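Long-range contacts in exoribonuclease II, mitochondrial (Candida glabrata, PDB 6F3H), which degrades RNA from its 3' end as the exoribonuclease component of the mitochondrial RNA degradosome, mtEXO: residues Glu28-Ser33 and Tyr678-Leu683; Val40-Cys45 and Val74-Asn79; Arg163-Val168 and Thr245-Pro250; Asp331-Leu336 and Pro819-Leu824; Gly411-Glu416 and His425-Asp430. The protein carries 1 engineered substitution. All blocks are in the same frame, centred on the assembly; numbering follows the deposited sequence.

The five contacts are spread over the chain from the N-terminal region to the C-terminal strands, with interaction 5 beside the magnesium site. Interactions 2 and 3 follow one another along the chain and lie in separate small antiparallel sheets, their centres about 27 Å apart. Interaction 1 joins a helix just before the sheet of interaction 2 to a loop in the RNB domain, and so spans the sequence around interactions 2, 3 and 5. Interaction 4 ties helix 334-343 to the C-terminal strands, crossing interaction 1 in chain order. Interaction 5, a hairpin, is about 48 Å from interaction 4, centre to centre. The N-terminal helix thus meets the RNB domain, and the C-terminal strands meet helix 334-343.

Interaction 1: Glu28-Ser33 and Tyr678-Leu683; sequences ELLRTS and YSPFPL
Ser-679 OG is the best-held polar atom here, and one clear hydrogen bond grips it: it donates to Phe-681 O over 2.6 Å, meeting that carbonyl in its plane, on a lone pair. The bond spans a bend after strand 677-679, which pairs with strand 632-634 in a two-stranded antiparallel sheet of the RNB domain, and the loop beyond the bend receives helix 27-31 from near the N-terminus. Because Phe-681 CG takes the crowded position between backbone N and carbonyl carbon (chi1 41°), the ring is presented to the helix. Arg-31, extended from CG to NE, lays its guanidinium on one face of that ring in an offset cation-pi stack, with planes 14° apart and centres separated by 4.4 Å. The overlap is with the rim: Arg-31 NH1 is 3.6 Å from Phe-681 CE1, while NH2 sits above the CE1-CZ side. On the opposite face Ser-679 OG stands 3.6 Å above the plane of the Phe-681 ring, so the phenyl group is held between a cation and a hydroxyl. Leu-30, one residue earlier on the helix, supplies the buried apolar half. Its CD2 meets Pro-680 CD tip to tip at 3.8 Å and also touches Ser-679 CB, while the leucine also touches Leu-240. The helix carbonyl Leu-30 O accepts from Asn-636 ND2, which ties the helix to the loop that follows strand 632-634. Farther along the loop, Leu-683 CD1 comes to 4.4 Å from Leu-30 O.

Interaction 2: Val40-Cys45 and Val74-Asn79; sequences VLLKQC and VYAMKN
Tight packing in this contact is confined to a small apolar cluster. Leu-42 CD2 reaches tip to tip for Val-74 CG1 at 4.0 Å and also touches Ala-76 CB at 4.2 Å. Val-74 turns CG1 anti to its backbone N (chi1 169°), which points that branch at the leucine. The two strands, 39-42 and 73-76, belong to one antiparallel sheet but are not neighbours in it, so they meet across a curled sheet through side chains. Strand order 4-3-2-1-5, with a 3-10 turn before the last strand, is consistent with an SH3-like barrel. The solvent side is looser. Gln-44, bent at chi2 (65°), brings NE2 to 3.7 Å from Ala-76 CB, and the same amide nitrogen is hydrogen-bonded to Ser-80 OG. Lys-43 stretches its extended chain outward, and its NZ makes a weak hydrogen bond to Asn-79 O over 3.3 Å. Asn-79 in turn packs on a phosphate of the bound RNA. The chemistry thus grades from methyl groups inside to amide and ammonium groups outside, which implies that apolar contact and a polar rim share the joining about equally, while the lysine probably adds positive potential on the side where RNA lies.

Interaction 3: Arg163-Val168 and Thr245-Pro250; sequences RGSKHV and TVAVLP
Strands 166-168 and 245-248 run antiparallel, their short axes at 144° and 4.2 Å apart at closest approach. They form part of a three-stranded sheet of order 1-3-2, with helices between the first two strands, a topology consistent with a winged-helix domain. Val-168 and Val-246 make the well-bonded pair: Val-168 N gives to Val-246 O, and Val-246 N returns a bond of 3.1 Å to Val-168 O, in the carbonyl plane. His-167 and Ala-247 are the next, non-hydrogen-bonded pair, and on their face of the sheet the imidazole lies over the alanine, Ala-247 CB standing 4.1 Å from the ring centroid in a CH-pi contact. Thr-245 meets the edge of the same ring, OG1 and His-167 ND1 sharing a hydrogen bond of 3.1 Å. With NE2 bonded weakly to Asp-359, both ring nitrogens have partners, which limits rotation of the imidazole. The other face carries valines: Val-168 CG2 lies alongside Val-246 CG1, and Val-168 CG1 crosses obliquely to Val-248 CG2 at 3.8 Å. Toward Pro-250, the N-cap of helix 251-281, regular pairing gives out, and a water lies 2.6 Å from Gly-164 O and 2.7 Å from Val-248 O.

Interaction 4: Asp331-Leu336 and Pro819-Leu824; sequences DVTRSL and PLDGIL
Two flat groups meet here, the guanidinium of Arg-334 and the carboxylate of Asp-821, their planes inclined at 54° without a salt bridge between them. Leu-820 O lies over one face of the guanidinium, 3.3 Å above its plane, while NE is hydrogen-bonded to Ala-303 O and NH2 weakly to His-748. The carboxylate is occupied by the start of helix 334-343. Arg-334 N reaches OD2 of Asp-821 on its syn lone pair, at 2.5 Å. Ser-335 N approaches Asp-821 OD1 from above the carboxylate plane (2.7 Å), and Ser-335 OG gives the same oxygen a second bond, nearly along the C-O axis. That hydroxyl also accepts a weak bond from Leu-820 N. Thr-333, at the N-cap, folds OG1 back to accept from Leu-336 N at 3.2 Å. Two first-turn amides are thus satisfied by an acid from far along the chain, whose negative charge the helix end would probably stabilise. Asp-821 sits in the turn between strands 808-818 and 823-827, where Gly-822 and Ile-823 both face His-818 in a G1 beta bulge. The turn belongs to a C-terminal five-stranded domain whose strand order, 1-2-3-5-4, is consistent with the S1-type OB fold of RNase II relatives.

Interaction 5: Gly411-Glu416 and His425-Asp430; sequences GISIEE and HIHIAD
Ser-413 OG and His-427 CG both stand anti to their carbonyl carbons, beside the backbone N (chi1 -63° and -43°), and these torsions swing the hydroxyl and the imidazole together over one face of the sheet. His-427 NE2 donates to Ser-413 OG at 3.0 Å, with the oxygen at the ring edge, almost exactly in its plane. Second partners fix these groups and His-425, next along the same face: Ser-492 OG bonds to His-427 ND1, Pro-396 O to the serine hydroxyl and Ser-494 OG to His-425 ND1. Glu-415 OE1 comes in plane at the ring edge, 3.7 Å from His-425 NE2. That carboxylate is nearly perpendicular to the ring and has its salt bridge with Arg-423, while Phe-392 meets both histidine rings edge-to-face. Beneath them the backbone is regular, with Gly-411 paired to His-427 and Ser-413 to His-425 by two hydrogen bonds each; Ser-413 N to His-425 O and His-425 N to Ser-413 O both measure 2.8 Å. On the other face Ile-412 CG2 lies beside Ile-426 CD1 at 4.0 Å. All this is an antiparallel beta hairpin at the edge of the RNB domain's mixed sheet, and its first strand begins with Asp-410, which together with Asp-401 binds the magnesium ion of the nuclease site.

Interaction 1: Glu28-Ser33 and Tyr678-Leu683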
# COMPACT_ATOMS: atom_id res chain seq x y z
N GLU A 28 7.98 -8.90 -17.03
CA GLU A 28 6.78 -9.42 -17.68
C GLU A 28 5.62 -9.54 -16.70
O GLU A 28 4.46 -9.66 -17.13
CB GLU A 28 7.08 -10.78 -18.33
N LEU A 29 5.91 -9.45 -15.39
CA LEU A 29 4.87 -9.38 -14.37
C LEU A 29 4.09 -8.09 -14.51
O LEU A 29 2.86 -8.08 -14.46
CB LEU A 29 5.51 -9.44 -12.99
CG LEU A 29 6.21 -10.76 -12.69
CD1 LEU A 29 7.01 -10.68 -11.40
CD2 LEU A 29 5.16 -11.88 -12.65
N LEU A 30 4.82 -7.00 -14.66
CA LEU A 30 4.18 -5.71 -14.85
C LEU A 30 3.46 -5.65 -16.19
O LEU A 30 2.34 -5.14 -16.27
CB LEU A 30 5.24 -4.60 -14.73
CG LEU A 30 5.92 -4.29 -13.37
CD1 LEU A 30 6.79 -5.38 -12.88
CD2 LEU A 30 6.76 -3.07 -13.47
N ARG A 31 4.04 -6.22 -17.25
CA ARG A 31 3.41 -6.10 -18.56
C ARG A 31 2.19 -6.99 -18.71
O ARG A 31 1.36 -6.74 -19.59
CB ARG A 31 4.40 -6.44 -19.67
CG ARG A 31 5.49 -5.43 -19.82
CD ARG A 31 6.30 -5.67 -21.07
NE ARG A 31 7.61 -5.04 -20.96
CZ ARG A 31 7.84 -3.74 -21.13
NH1 ARG A 31 6.84 -2.91 -21.43
NH2 ARG A 31 9.08 -3.27 -21.01
N THR A 32 2.04 -7.99 -17.86
CA THR A 32 0.98 -8.95 -18.05
C THR A 32 0.10 -8.97 -16.81
O THR A 32 0.51 -8.61 -15.71
CB THR A 32 1.56 -10.34 -18.31
N SER A 33 -1.14 -9.36 -17.03
CA SER A 33 -2.08 -9.66 -15.97
C SER A 33 -2.25 -11.16 -15.84
O SER A 33 -1.70 -11.96 -16.61
CB SER A 33 -3.42 -8.99 -16.26
OG SER A 33 -4.43 -9.58 -15.46
N TYR A 678 3.33 0.94 -9.28
CA TYR A 678 4.46 1.72 -9.76
C TYR A 678 5.31 0.90 -10.72
O TYR A 678 5.40 -0.32 -10.64
CB TYR A 678 5.30 2.23 -8.59
CG TYR A 678 4.55 3.27 -7.74
CD1 TYR A 678 4.26 4.53 -8.26
CD2 TYR A 678 4.10 2.98 -6.45
CE1 TYR A 678 3.56 5.48 -7.52
CE2 TYR A 678 3.41 3.94 -5.70
CZ TYR A 678 3.14 5.19 -6.24
OH TYR A 678 2.46 6.18 -5.55
N SER A 679 5.92 1.60 -11.67
CA SER A 679 6.65 1.00 -12.77
C SER A 679 7.83 1.88 -13.12
O SER A 679 7.71 3.11 -13.11
CB SER A 679 5.78 0.86 -14.01
OG SER A 679 6.58 0.67 -15.15
N PRO A 680 8.95 1.28 -13.53
CA PRO A 680 10.10 2.08 -13.96
C PRO A 680 10.04 2.51 -15.41
O PRO A 680 10.95 3.20 -15.86
CB PRO A 680 11.27 1.12 -13.75
CG PRO A 680 10.65 -0.25 -13.50
CD PRO A 680 9.19 -0.15 -13.72
N PHE A 681 8.98 2.17 -16.12
CA PHE A 681 8.85 2.63 -17.49
C PHE A 681 7.39 2.88 -17.79
O PHE A 681 6.51 2.28 -17.14
CB PHE A 681 9.43 1.61 -18.47
CG PHE A 681 9.11 0.21 -18.13
CD1 PHE A 681 7.86 -0.31 -18.42
CD2 PHE A 681 10.06 -0.59 -17.50
CE1 PHE A 681 7.56 -1.62 -18.10
CE2 PHE A 681 9.76 -1.90 -17.17
CZ PHE A 681 8.51 -2.42 -17.47
N PRO A 682 7.09 3.73 -18.76
CA PRO A 682 5.70 4.14 -19.01
C PRO A 682 4.81 2.98 -19.39
O PRO A 682 5.15 2.15 -20.24
CB PRO A 682 5.84 5.12 -20.17
CG PRO A 682 7.17 4.78 -20.79
CD PRO A 682 8.03 4.42 -19.65
N LEU A 683 3.64 2.94 -18.77
CA LEU A 683 2.57 2.02 -19.11
C LEU A 683 1.29 2.79 -18.88
O LEU A 683 1.25 3.65 -17.99
CB LEU A 683 2.59 0.76 -18.25
CG LEU A 683 3.70 -0.19 -18.63
CD1 LEU A 683 3.82 -1.27 -17.60
CD2 LEU A 683 3.42 -0.76 -20.00

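Interaction 2: Val40-Cys45 and Val74-Asn79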
# COMPACT_ATOMS: atom_id res chain seq x y z
N VAL A 40 0.83 -20.78 -10.77
CA VAL A 40 0.54 -20.04 -9.55
C VAL A 40 0.72 -20.91 -8.33
O VAL A 40 0.63 -22.14 -8.37
CB VAL A 40 -0.89 -19.50 -9.55
CG1 VAL A 40 -1.00 -18.50 -10.63
CG2 VAL A 40 -1.83 -20.64 -9.79
N LEU A 41 0.96 -20.23 -7.22
CA LEU A 41 0.77 -20.77 -5.90
C LEU A 41 -0.46 -20.12 -5.29
O LEU A 41 -0.61 -18.90 -5.35
CB LEU A 41 1.98 -20.50 -5.01
CG LEU A 41 2.98 -21.62 -4.96
CD1 LEU A 41 3.75 -21.43 -3.68
CD2 LEU A 41 2.31 -23.00 -5.02
N LEU A 42 -1.35 -20.93 -4.75
CA LEU A 42 -2.55 -20.43 -4.12
C LEU A 42 -2.44 -20.47 -2.60
O LEU A 42 -1.62 -21.19 -2.03
CB LEU A 42 -3.76 -21.23 -4.59
CG LEU A 42 -4.38 -20.69 -5.86
CD1 LEU A 42 -3.36 -20.20 -6.82
CD2 LEU A 42 -5.24 -21.74 -6.50
N LYS A 43 -3.25 -19.63 -1.95
CA LYS A 43 -3.36 -19.67 -0.50
C LYS A 43 -3.98 -20.97 -0.02
O LYS A 43 -3.72 -21.42 1.10
CB LYS A 43 -4.16 -18.47 0.00
CG LYS A 43 -3.37 -17.19 0.06
CD LYS A 43 -4.28 -16.01 0.31
CE LYS A 43 -3.57 -14.68 0.05
NZ LYS A 43 -4.45 -13.46 0.13
N GLN A 44 -4.83 -21.57 -0.85
CA GLN A 44 -5.34 -22.90 -0.58
C GLN A 44 -4.23 -23.94 -0.66
O GLN A 44 -3.98 -24.67 0.30
CB GLN A 44 -6.48 -23.23 -1.55
CG GLN A 44 -7.66 -22.23 -1.59
CD GLN A 44 -7.32 -20.82 -2.11
OE1 GLN A 44 -6.17 -20.37 -2.03
NE2 GLN A 44 -8.33 -20.13 -2.63
N CYS A 45 -3.51 -23.97 -1.78
CA CYS A 45 -2.56 -25.05 -2.05
C CYS A 45 -1.13 -24.55 -1.96
O CYS A 45 -0.41 -24.58 -2.96
CB CYS A 45 -2.78 -25.65 -3.43
SG CYS A 45 -4.46 -25.60 -3.95
N VAL A 74 -9.33 -26.05 -9.43
CA VAL A 74 -9.60 -25.21 -8.28
C VAL A 74 -10.09 -23.85 -8.78
O VAL A 74 -9.52 -23.29 -9.72
CB VAL A 74 -8.38 -25.05 -7.35
CG1 VAL A 74 -8.61 -23.96 -6.34
CG2 VAL A 74 -8.09 -26.33 -6.63
N TYR A 75 -11.18 -23.36 -8.19
CA TYR A 75 -11.74 -22.06 -8.49
C TYR A 75 -11.36 -21.12 -7.37
O TYR A 75 -11.63 -21.43 -6.20
CB TYR A 75 -13.25 -22.13 -8.62
CG TYR A 75 -13.66 -23.12 -9.65
CD1 TYR A 75 -13.67 -22.80 -11.00
CD2 TYR A 75 -14.01 -24.40 -9.28
CE1 TYR A 75 -14.07 -23.72 -11.95
CE2 TYR A 75 -14.39 -25.33 -10.21
CZ TYR A 75 -14.42 -24.99 -11.55
OH TYR A 75 -14.81 -25.92 -12.49
N ALA A 76 -10.73 -20.01 -7.70
CA ALA A 76 -10.22 -19.17 -6.63
C ALA A 76 -10.24 -17.72 -7.05
O ALA A 76 -10.19 -17.40 -8.24
CB ALA A 76 -8.80 -19.57 -6.23
N MSE A 77 -10.32 -16.86 -6.05
CA MSE A 77 -10.21 -15.44 -6.25
C MSE A 77 -8.84 -15.11 -6.74
O MSE A 77 -7.85 -15.62 -6.24
CB MSE A 77 -10.48 -14.67 -4.95
CG MSE A 77 -11.95 -14.50 -4.65
SE MSE A 77 -12.98 -14.16 -6.28
CE MSE A 77 -14.79 -14.44 -5.58
N LYS A 78 -8.80 -14.24 -7.73
CA LYS A 78 -7.56 -13.67 -8.21
C LYS A 78 -6.55 -13.45 -7.08
O LYS A 78 -5.37 -13.73 -7.25
CB LYS A 78 -7.87 -12.37 -8.92
CG LYS A 78 -6.67 -11.55 -9.26
CD LYS A 78 -7.12 -10.18 -9.79
CE LYS A 78 -7.13 -9.09 -8.69
NZ LYS A 78 -5.94 -8.16 -8.75
N ASN A 79 -7.00 -12.96 -5.94
CA ASN A 79 -6.09 -12.62 -4.86
C ASN A 79 -5.69 -13.80 -4.01
O ASN A 79 -4.83 -13.65 -3.13
CB ASN A 79 -6.71 -11.55 -4.00
CG ASN A 79 -6.93 -10.32 -4.77
OD1 ASN A 79 -7.66 -10.34 -5.77
ND2 ASN A 79 -6.27 -9.25 -4.39

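Interaction 3: Arg163-Val168 and Thr245-Pro250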
# COMPACT_ATOMS: atom_id res chain seq x y z
N ARG A 163 19.36 -5.17 15.37
CA ARG A 163 18.53 -4.23 16.11
C ARG A 163 17.03 -4.39 15.89
O ARG A 163 16.25 -3.97 16.76
CB ARG A 163 18.92 -2.78 15.77
CG ARG A 163 20.42 -2.47 15.84
CD ARG A 163 20.71 -1.02 15.51
NE ARG A 163 20.47 -0.74 14.10
CZ ARG A 163 21.40 -0.32 13.25
NH1 ARG A 163 22.65 -0.10 13.65
NH2 ARG A 163 21.08 -0.12 11.98
N GLY A 164 16.59 -4.95 14.77
CA GLY A 164 15.17 -5.16 14.55
C GLY A 164 14.87 -5.69 13.15
O GLY A 164 15.76 -5.86 12.31
N SER A 165 13.57 -5.90 12.92
CA SER A 165 13.09 -6.41 11.65
C SER A 165 13.56 -5.51 10.52
O SER A 165 13.54 -4.28 10.65
CB SER A 165 11.56 -6.48 11.68
OG SER A 165 10.99 -6.54 10.39
N LYS A 166 14.01 -6.12 9.41
CA LYS A 166 14.52 -5.39 8.24
C LYS A 166 14.12 -6.08 6.95
O LYS A 166 14.43 -7.26 6.76
CB LYS A 166 16.04 -5.26 8.25
CG LYS A 166 16.55 -4.90 6.86
CD LYS A 166 17.94 -5.37 6.55
CE LYS A 166 18.92 -4.23 6.61
NZ LYS A 166 20.30 -4.73 6.36
N HIS A 167 13.48 -5.35 6.04
CA HIS A 167 12.95 -5.96 4.84
C HIS A 167 14.00 -6.13 3.77
O HIS A 167 15.02 -5.43 3.75
CB HIS A 167 11.80 -5.14 4.27
CG HIS A 167 10.50 -5.37 4.97
ND1 HIS A 167 9.42 -5.97 4.35
CD2 HIS A 167 10.12 -5.11 6.24
CE1 HIS A 167 8.42 -6.06 5.22
NE2 HIS A 167 8.83 -5.55 6.37
N VAL A 168 13.73 -7.05 2.84
CA VAL A 168 14.52 -7.17 1.63
C VAL A 168 13.60 -7.50 0.47
O VAL A 168 12.62 -8.23 0.61
CB VAL A 168 15.64 -8.23 1.72
CG1 VAL A 168 16.46 -8.04 2.95
CG2 VAL A 168 15.05 -9.61 1.70
N THR A 245 8.38 -8.43 -0.84
CA THR A 245 9.39 -8.19 0.17
C THR A 245 9.12 -9.16 1.31
O THR A 245 8.04 -9.75 1.40
CB THR A 245 9.34 -6.74 0.62
OG1 THR A 245 10.49 -6.44 1.43
CG2 THR A 245 8.04 -6.50 1.38
N VAL A 246 10.13 -9.34 2.15
CA VAL A 246 9.98 -10.11 3.38
C VAL A 246 10.92 -9.55 4.43
O VAL A 246 12.06 -9.19 4.14
CB VAL A 246 10.24 -11.60 3.12
CG1 VAL A 246 11.65 -11.80 2.58
CG2 VAL A 246 10.01 -12.43 4.38
N ALA A 247 10.45 -9.51 5.66
CA ALA A 247 11.29 -9.05 6.75
C ALA A 247 12.31 -10.11 7.11
O ALA A 247 12.05 -11.31 7.02
CB ALA A 247 10.43 -8.71 7.97
N VAL A 248 13.50 -9.67 7.50
CA VAL A 248 14.54 -10.54 8.04
C VAL A 248 14.62 -10.23 9.53
O VAL A 248 15.22 -9.23 9.94
CB VAL A 248 15.88 -10.31 7.34
CG1 VAL A 248 16.90 -11.31 7.82
CG2 VAL A 248 15.68 -10.36 5.86
N LEU A 249 14.05 -11.07 10.35
CA LEU A 249 13.96 -10.82 11.79
C LEU A 249 15.29 -11.15 12.48
O LEU A 249 15.95 -12.11 12.11
CB LEU A 249 12.84 -11.64 12.40
CG LEU A 249 11.55 -11.55 11.59
CD1 LEU A 249 10.50 -12.40 12.20
CD2 LEU A 249 11.08 -10.13 11.54
N PRO A 250 15.67 -10.37 13.49
CA PRO A 250 16.98 -10.58 14.12
C PRO A 250 17.07 -11.91 14.87
O PRO A 250 16.14 -12.34 15.56
CB PRO A 250 17.10 -9.39 15.07
CG PRO A 250 15.68 -9.11 15.45
CD PRO A 250 14.85 -9.40 14.23
O HOH W 1 17.12 -7.73 11.11

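Interaction 4: Asp331-Leu336 and Pro819-Leu824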
# COMPACT_ATOMS: atom_id res chain seq x y z
N ASP A 331 -12.20 -18.98 21.34
CA ASP A 331 -11.24 -19.14 20.26
C ASP A 331 -10.11 -18.14 20.43
O ASP A 331 -10.31 -16.98 20.80
CB ASP A 331 -11.91 -18.98 18.90
N VAL A 332 -8.90 -18.60 20.14
CA VAL A 332 -7.70 -17.82 20.39
C VAL A 332 -7.54 -16.85 19.24
O VAL A 332 -7.15 -17.26 18.14
CB VAL A 332 -6.47 -18.72 20.53
CG1 VAL A 332 -5.18 -17.92 20.51
CG2 VAL A 332 -6.58 -19.58 21.77
N THR A 333 -7.80 -15.58 19.51
CA THR A 333 -7.84 -14.51 18.52
C THR A 333 -7.03 -13.35 19.05
O THR A 333 -6.92 -13.15 20.25
CB THR A 333 -9.28 -14.05 18.23
OG1 THR A 333 -9.82 -13.37 19.38
CG2 THR A 333 -10.18 -15.21 17.93
N ARG A 334 -6.52 -12.53 18.13
CA ARG A 334 -5.74 -11.39 18.56
C ARG A 334 -6.53 -10.52 19.52
O ARG A 334 -6.00 -10.05 20.52
CB ARG A 334 -5.33 -10.56 17.36
CG ARG A 334 -4.95 -11.39 16.15
CD ARG A 334 -3.55 -11.13 15.73
NE ARG A 334 -3.41 -9.76 15.26
CZ ARG A 334 -3.54 -9.41 13.99
NH1 ARG A 334 -3.82 -10.34 13.08
NH2 ARG A 334 -3.41 -8.12 13.64
N SER A 335 -7.82 -10.30 19.21
CA SER A 335 -8.70 -9.56 20.11
C SER A 335 -8.64 -10.12 21.50
O SER A 335 -8.70 -9.38 22.49
CB SER A 335 -10.13 -9.60 19.62
OG SER A 335 -10.23 -8.85 18.44
N LEU A 336 -8.54 -11.43 21.59
CA LEU A 336 -8.56 -12.06 22.88
C LEU A 336 -7.24 -11.84 23.59
O LEU A 336 -7.21 -11.54 24.78
CB LEU A 336 -8.88 -13.54 22.69
CG LEU A 336 -9.60 -14.18 23.85
CD1 LEU A 336 -11.02 -13.72 23.78
CD2 LEU A 336 -9.50 -15.67 23.71
N PRO A 819 -12.20 -7.15 16.72
CA PRO A 819 -11.60 -5.99 16.04
C PRO A 819 -10.14 -6.16 15.68
O PRO A 819 -9.77 -5.92 14.52
CB PRO A 819 -11.81 -4.86 17.06
CG PRO A 819 -12.89 -5.37 17.97
CD PRO A 819 -12.67 -6.82 18.08
N LEU A 820 -9.29 -6.55 16.63
CA LEU A 820 -7.87 -6.71 16.31
C LEU A 820 -7.64 -7.74 15.23
O LEU A 820 -6.57 -7.76 14.61
CB LEU A 820 -7.10 -7.11 17.56
CG LEU A 820 -6.50 -5.89 18.21
CD1 LEU A 820 -5.83 -6.29 19.49
CD2 LEU A 820 -5.52 -5.26 17.25
N ASP A 821 -8.64 -8.60 14.99
CA ASP A 821 -8.53 -9.65 14.00
C ASP A 821 -9.21 -9.30 12.69
O ASP A 821 -8.90 -9.91 11.66
CB ASP A 821 -9.16 -10.93 14.55
CG ASP A 821 -8.65 -11.31 15.93
OD1 ASP A 821 -9.18 -10.79 16.93
OD2 ASP A 821 -7.79 -12.21 16.02
N GLY A 822 -10.12 -8.32 12.70
CA GLY A 822 -10.85 -7.97 11.50
C GLY A 822 -12.00 -8.90 11.23
O GLY A 822 -12.40 -9.08 10.07
N ILE A 823 -12.55 -9.53 12.26
CA ILE A 823 -13.55 -10.57 12.08
C ILE A 823 -14.89 -9.98 12.42
O ILE A 823 -15.04 -9.28 13.43
CB ILE A 823 -13.26 -11.80 12.95
CG1 ILE A 823 -12.13 -12.60 12.33
CG2 ILE A 823 -14.50 -12.65 13.07
CD1 ILE A 823 -11.34 -13.37 13.37
N LEU A 824 -15.86 -10.25 11.57
CA LEU A 824 -17.21 -9.79 11.78
C LEU A 824 -18.13 -10.85 11.20
O LEU A 824 -17.97 -11.20 10.03
CB LEU A 824 -17.38 -8.46 11.11
CG LEU A 824 -18.72 -7.78 11.18
CD1 LEU A 824 -18.82 -7.16 12.54
CD2 LEU A 824 -18.74 -6.71 10.10

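Interaction 5: Gly411-Glu416 and His425-Asp430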
# COMPACT_ATOMS: atom_id res chain seq x y z
N GLY A 411 0.24 24.09 -5.06
CA GLY A 411 -0.51 25.33 -5.19
C GLY A 411 -0.89 25.56 -6.64
O GLY A 411 -0.22 25.06 -7.55
N ILE A 412 -1.95 26.32 -6.85
CA ILE A 412 -2.44 26.64 -8.19
C ILE A 412 -2.47 28.14 -8.41
O ILE A 412 -2.88 28.91 -7.53
CB ILE A 412 -3.86 26.07 -8.42
CG1 ILE A 412 -3.97 24.69 -7.81
CG2 ILE A 412 -4.19 26.04 -9.88
CD1 ILE A 412 -5.34 24.13 -7.95
N SER A 413 -2.10 28.55 -9.63
CA SER A 413 -2.14 29.95 -10.03
C SER A 413 -2.66 30.01 -11.46
O SER A 413 -2.30 29.16 -12.28
CB SER A 413 -0.76 30.58 -9.93
OG SER A 413 -0.33 30.59 -8.58
N ILE A 414 -3.54 30.97 -11.72
CA ILE A 414 -4.08 31.17 -13.06
C ILE A 414 -3.89 32.61 -13.49
O ILE A 414 -3.95 33.55 -12.68
CB ILE A 414 -5.57 30.76 -13.15
CG1 ILE A 414 -6.09 30.95 -14.56
CG2 ILE A 414 -6.40 31.54 -12.21
CD1 ILE A 414 -7.44 30.40 -14.76
N GLU A 415 -3.63 32.78 -14.78
CA GLU A 415 -3.61 34.07 -15.43
C GLU A 415 -4.60 34.04 -16.57
O GLU A 415 -4.42 33.27 -17.53
CB GLU A 415 -2.23 34.38 -15.96
CG GLU A 415 -1.36 34.93 -14.91
CD GLU A 415 0.05 34.96 -15.36
OE1 GLU A 415 0.35 34.25 -16.35
OE2 GLU A 415 0.85 35.71 -14.77
N GLU A 416 -5.63 34.87 -16.48
CA GLU A 416 -6.55 34.97 -17.59
C GLU A 416 -5.95 35.97 -18.58
O GLU A 416 -5.86 37.17 -18.29
CB GLU A 416 -7.94 35.37 -17.13
CG GLU A 416 -8.99 34.88 -18.12
CD GLU A 416 -10.42 35.23 -17.72
OE1 GLU A 416 -10.62 35.92 -16.69
OE2 GLU A 416 -11.35 34.77 -18.43
N HIS A 425 -0.34 27.73 -13.60
CA HIS A 425 0.91 27.46 -12.92
C HIS A 425 0.63 26.56 -11.74
O HIS A 425 -0.18 26.90 -10.87
CB HIS A 425 1.56 28.73 -12.46
CG HIS A 425 1.90 29.66 -13.57
ND1 HIS A 425 3.09 29.59 -14.27
CD2 HIS A 425 1.20 30.68 -14.12
CE1 HIS A 425 3.11 30.53 -15.19
NE2 HIS A 425 1.98 31.21 -15.11
N ILE A 426 1.33 25.44 -11.70
CA ILE A 426 1.22 24.48 -10.62
C ILE A 426 2.54 24.49 -9.90
O ILE A 426 3.56 24.07 -10.46
CB ILE A 426 0.89 23.09 -11.14
CG1 ILE A 426 -0.14 23.24 -12.24
CG2 ILE A 426 0.37 22.23 -10.02
CD1 ILE A 426 -1.45 23.78 -11.70
N HIS A 427 2.51 24.97 -8.68
CA HIS A 427 3.73 25.13 -7.91
C HIS A 427 3.78 24.01 -6.91
O HIS A 427 2.91 23.90 -6.04
CB HIS A 427 3.78 26.48 -7.21
CG HIS A 427 3.33 27.58 -8.09
ND1 HIS A 427 4.08 28.02 -9.15
CD2 HIS A 427 2.22 28.36 -8.05
CE1 HIS A 427 3.43 29.00 -9.75
NE2 HIS A 427 2.30 29.23 -9.10
N ILE A 428 4.78 23.18 -7.05
CA ILE A 428 4.96 22.02 -6.20
C ILE A 428 6.09 22.37 -5.26
O ILE A 428 7.10 22.95 -5.68
CB ILE A 428 5.29 20.80 -7.07
CG1 ILE A 428 4.08 20.43 -7.92
CG2 ILE A 428 5.60 19.64 -6.20
CD1 ILE A 428 2.77 20.64 -7.21
N ALA A 429 5.93 22.04 -3.99
CA ALA A 429 7.04 22.25 -3.07
C ALA A 429 8.29 21.57 -3.62
O ALA A 429 8.19 20.60 -4.38
CB ALA A 429 6.69 21.72 -1.69
N ASP A 430 9.47 22.04 -3.25
CA ASP A 430 10.69 21.50 -3.82
C ASP A 430 11.55 20.92 -2.71
O ASP A 430 12.58 21.48 -2.33
CB ASP A 430 11.47 22.54 -4.61
CG ASP A 430 12.78 22.00 -5.10
OD1 ASP A 430 12.76 20.86 -5.63
OD2 ASP A 430 13.80 22.69 -4.95